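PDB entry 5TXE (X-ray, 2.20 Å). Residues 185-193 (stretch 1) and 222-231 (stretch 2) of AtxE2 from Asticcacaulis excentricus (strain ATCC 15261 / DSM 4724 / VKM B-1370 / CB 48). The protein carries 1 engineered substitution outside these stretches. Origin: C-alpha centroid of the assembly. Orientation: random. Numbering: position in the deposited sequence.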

# COMPACT_ATOMS: atom_id res chain seq x y z
N ILE A 185 6.09 -28.51 -5.53
CA ILE A 185 4.65 -28.56 -5.34
C ILE A 185 4.07 -27.17 -5.64
O ILE A 185 4.67 -26.15 -5.34
CB ILE A 185 4.28 -29.00 -3.91
CG1 ILE A 185 2.79 -29.03 -3.76
CG2 ILE A 185 4.89 -28.07 -2.87
CD1 ILE A 185 2.33 -29.75 -2.51
N TYR A 186 2.91 -27.14 -6.27
CA TYR A 186 2.33 -25.89 -6.69
C TYR A 186 0.83 -25.96 -6.67
O TYR A 186 0.24 -27.04 -6.67
CB TYR A 186 2.79 -25.52 -8.10
CG TYR A 186 2.25 -26.39 -9.23
CD1 TYR A 186 2.88 -27.58 -9.63
CD2 TYR A 186 1.16 -25.98 -9.97
CE1 TYR A 186 2.42 -28.35 -10.72
CE2 TYR A 186 0.70 -26.76 -11.06
CZ TYR A 186 1.35 -27.94 -11.42
OH TYR A 186 0.88 -28.68 -12.50
N SER A 187 0.23 -24.77 -6.57
CA SER A 187 -1.21 -24.63 -6.36
C SER A 187 -1.85 -23.69 -7.37
O SER A 187 -1.17 -22.87 -7.99
CB SER A 187 -1.48 -24.06 -4.97
OG SER A 187 -0.91 -22.79 -4.79
N GLY A 188 -3.16 -23.80 -7.51
CA GLY A 188 -3.96 -22.82 -8.28
C GLY A 188 -5.39 -23.28 -8.41
O GLY A 188 -5.77 -24.24 -7.75
N ARG A 189 -6.17 -22.66 -9.32
CA ARG A 189 -7.59 -22.85 -9.34
C ARG A 189 -8.18 -23.12 -10.72
O ARG A 189 -8.82 -22.26 -11.31
CB ARG A 189 -8.28 -21.64 -8.68
CG ARG A 189 -7.93 -21.50 -7.19
CD ARG A 189 -8.59 -20.33 -6.48
NE ARG A 189 -8.21 -19.07 -7.08
CZ ARG A 189 -8.84 -17.92 -6.86
NH1 ARG A 189 -9.88 -17.87 -6.04
NH2 ARG A 189 -8.44 -16.83 -7.45
N PRO A 190 -8.04 -24.35 -11.19
CA PRO A 190 -8.64 -24.66 -12.47
C PRO A 190 -10.12 -24.45 -12.41
O PRO A 190 -10.73 -24.19 -13.44
CB PRO A 190 -8.33 -26.16 -12.66
CG PRO A 190 -7.94 -26.66 -11.30
CD PRO A 190 -7.26 -25.49 -10.65
N GLY A 191 -10.73 -24.59 -11.24
CA GLY A 191 -12.20 -24.35 -11.14
C GLY A 191 -12.59 -22.91 -11.55
O GLY A 191 -13.72 -22.64 -11.95
N PHE A 192 -11.68 -21.98 -11.40
CA PHE A 192 -11.95 -20.59 -11.68
C PHE A 192 -12.06 -20.47 -13.19
O PHE A 192 -12.98 -19.84 -13.69
CB PHE A 192 -10.85 -19.68 -11.13
CG PHE A 192 -11.11 -18.23 -11.39
CD1 PHE A 192 -10.77 -17.68 -12.60
CD2 PHE A 192 -11.74 -17.44 -10.46
CE1 PHE A 192 -11.03 -16.34 -12.87
CE2 PHE A 192 -12.00 -16.12 -10.72
CZ PHE A 192 -11.65 -15.55 -11.91
N VAL A 193 -11.15 -21.12 -13.89
CA VAL A 193 -11.21 -21.20 -15.35
C VAL A 193 -12.48 -21.85 -15.88
O VAL A 193 -13.11 -21.35 -16.81
CB VAL A 193 -9.96 -21.93 -15.90
CG1 VAL A 193 -10.04 -22.10 -17.42
CG2 VAL A 193 -8.71 -21.12 -15.57
N ARG A 222 -19.15 -12.00 -12.33
CA ARG A 222 -17.92 -12.52 -11.75
C ARG A 222 -18.15 -13.93 -11.23
O ARG A 222 -19.30 -14.33 -10.94
CB ARG A 222 -17.49 -11.62 -10.58
CG ARG A 222 -17.41 -10.19 -11.02
CD ARG A 222 -16.23 -9.25 -10.71
NE ARG A 222 -16.12 -8.80 -9.33
CZ ARG A 222 -15.56 -7.66 -8.88
NH1 ARG A 222 -15.12 -6.67 -9.68
NH2 ARG A 222 -15.49 -7.48 -7.57
N VAL A 223 -17.07 -14.66 -11.07
CA VAL A 223 -17.10 -15.97 -10.50
C VAL A 223 -17.26 -15.83 -9.00
O VAL A 223 -16.47 -15.13 -8.34
CB VAL A 223 -15.77 -16.70 -10.75
CG1 VAL A 223 -15.72 -18.02 -10.01
CG2 VAL A 223 -15.51 -16.89 -12.27
N LEU A 224 -18.23 -16.54 -8.45
CA LEU A 224 -18.47 -16.59 -6.98
C LEU A 224 -17.65 -17.70 -6.32
O LEU A 224 -17.51 -18.79 -6.87
CB LEU A 224 -19.94 -16.88 -6.72
CG LEU A 224 -20.88 -15.84 -7.35
CD1 LEU A 224 -22.36 -16.28 -7.21
CD2 LEU A 224 -20.66 -14.46 -6.73
N GLU A 225 -17.19 -17.45 -5.11
CA GLU A 225 -16.79 -18.53 -4.20
C GLU A 225 -17.96 -19.52 -4.02
O GLU A 225 -19.10 -19.11 -4.12
CB GLU A 225 -16.40 -17.91 -2.87
CG GLU A 225 -15.05 -17.22 -2.90
CD GLU A 225 -13.91 -18.20 -3.19
OE1 GLU A 225 -14.11 -19.44 -3.10
OE2 GLU A 225 -12.80 -17.74 -3.48
N PRO A 226 -17.73 -20.80 -3.71
CA PRO A 226 -16.42 -21.36 -3.35
C PRO A 226 -15.74 -21.88 -4.60
O PRO A 226 -16.38 -22.52 -5.43
CB PRO A 226 -16.80 -22.55 -2.45
CG PRO A 226 -18.11 -23.05 -3.04
CD PRO A 226 -18.82 -21.81 -3.60
N ILE A 227 -14.46 -21.62 -4.72
CA ILE A 227 -13.69 -22.23 -5.77
C ILE A 227 -12.47 -22.84 -5.06
O ILE A 227 -11.74 -22.14 -4.39
CB ILE A 227 -13.13 -21.18 -6.75
CG1 ILE A 227 -14.23 -20.52 -7.56
CG2 ILE A 227 -12.11 -21.81 -7.69
CD1 ILE A 227 -15.05 -21.44 -8.46
N SER A 228 -12.23 -24.13 -5.25
CA SER A 228 -11.16 -24.79 -4.53
C SER A 228 -9.79 -24.62 -5.15
O SER A 228 -9.63 -24.44 -6.36
CB SER A 228 -11.38 -26.30 -4.53
OG SER A 228 -12.72 -26.63 -4.29
N ILE A 229 -8.80 -24.77 -4.28
CA ILE A 229 -7.43 -24.78 -4.67
C ILE A 229 -7.00 -26.23 -4.89
O ILE A 229 -7.36 -27.08 -4.11
CB ILE A 229 -6.63 -24.15 -3.56
CG1 ILE A 229 -7.12 -22.72 -3.33
CG2 ILE A 229 -5.15 -24.13 -3.93
CD1 ILE A 229 -6.36 -21.98 -2.24
N VAL A 230 -6.26 -26.49 -5.97
CA VAL A 230 -5.79 -27.81 -6.39
C VAL A 230 -4.28 -27.80 -6.27
O VAL A 230 -3.64 -26.76 -6.53
CB VAL A 230 -6.25 -28.06 -7.82
CG1 VAL A 230 -5.47 -29.14 -8.54
CG2 VAL A 230 -7.71 -28.40 -7.84
N TYR A 231 -3.72 -28.92 -5.78
CA TYR A 231 -2.27 -29.04 -5.51
C TYR A 231 -1.74 -30.11 -6.41
O TYR A 231 -2.38 -31.12 -6.56
CB TYR A 231 -2.01 -29.44 -4.06
CG TYR A 231 -2.63 -28.43 -3.16
CD1 TYR A 231 -1.93 -27.28 -2.82
CD2 TYR A 231 -3.95 -28.59 -2.65
CE1 TYR A 231 -2.52 -26.31 -2.02
CE2 TYR A 231 -4.54 -27.62 -1.85
CZ TYR A 231 -3.81 -26.48 -1.53
OH TYR A 231 -4.31 -25.47 -0.76
O HOH W 1 -1.85 -26.93 -8.75
O HOH W 2 -10.95 -19.53 -4.10
O HOH W 3 -10.16 -25.43 -8.70

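The two stretches are joined most firmly where Gly188 and Val230 form a hydrogen-bonded antiparallel pair. Val230 N donates to Gly188 O at 2.9 Å and nearly in line (172°), while Gly188 N donates to Val230 O at 3.2 Å with a more bent angle of 149°. Val230 O also receives a CA-H contact from Ser187 CA at 3.2 Å, and a water that donates to it also donates to Tyr186 O.

Beyond the strand no direct hydrogen bond crosses between the stretches, and waters carry much of the polar link. The long side chain of Arg189 carries its charge out to Glu225, where Arg189 NH1 and Glu225 OE2 form a long salt bridge of 3.9 Å; one water ties them together, accepting from Arg189 NH1 (2.8 Å) and donating to Glu225 OE2 (2.6 Å) and to Ile227 O (2.7 Å). The carboxylate's other oxygen, Glu225 OE1, accepts from Ile227 N at 2.7 Å, so a single acidic group braces its own loop while facing the arginine. A further water links Gly191 N to Ser228 O.

Apolar groups fill the remaining space. Ile227 points toward the helix, its CG2 lying 4.2 Å from Phe192 CB. Branched Val223 suits the flat Phe192 ring: its CG2 sits over one face, 4.2 Å from the centroid. Pro190, in the first turn of the helix, where its lack of an N-H costs nothing, sets CG 3.9 Å from Val230 CG2, and the small Ser187 brings CB to 3.9 Å from Tyr231 CE1.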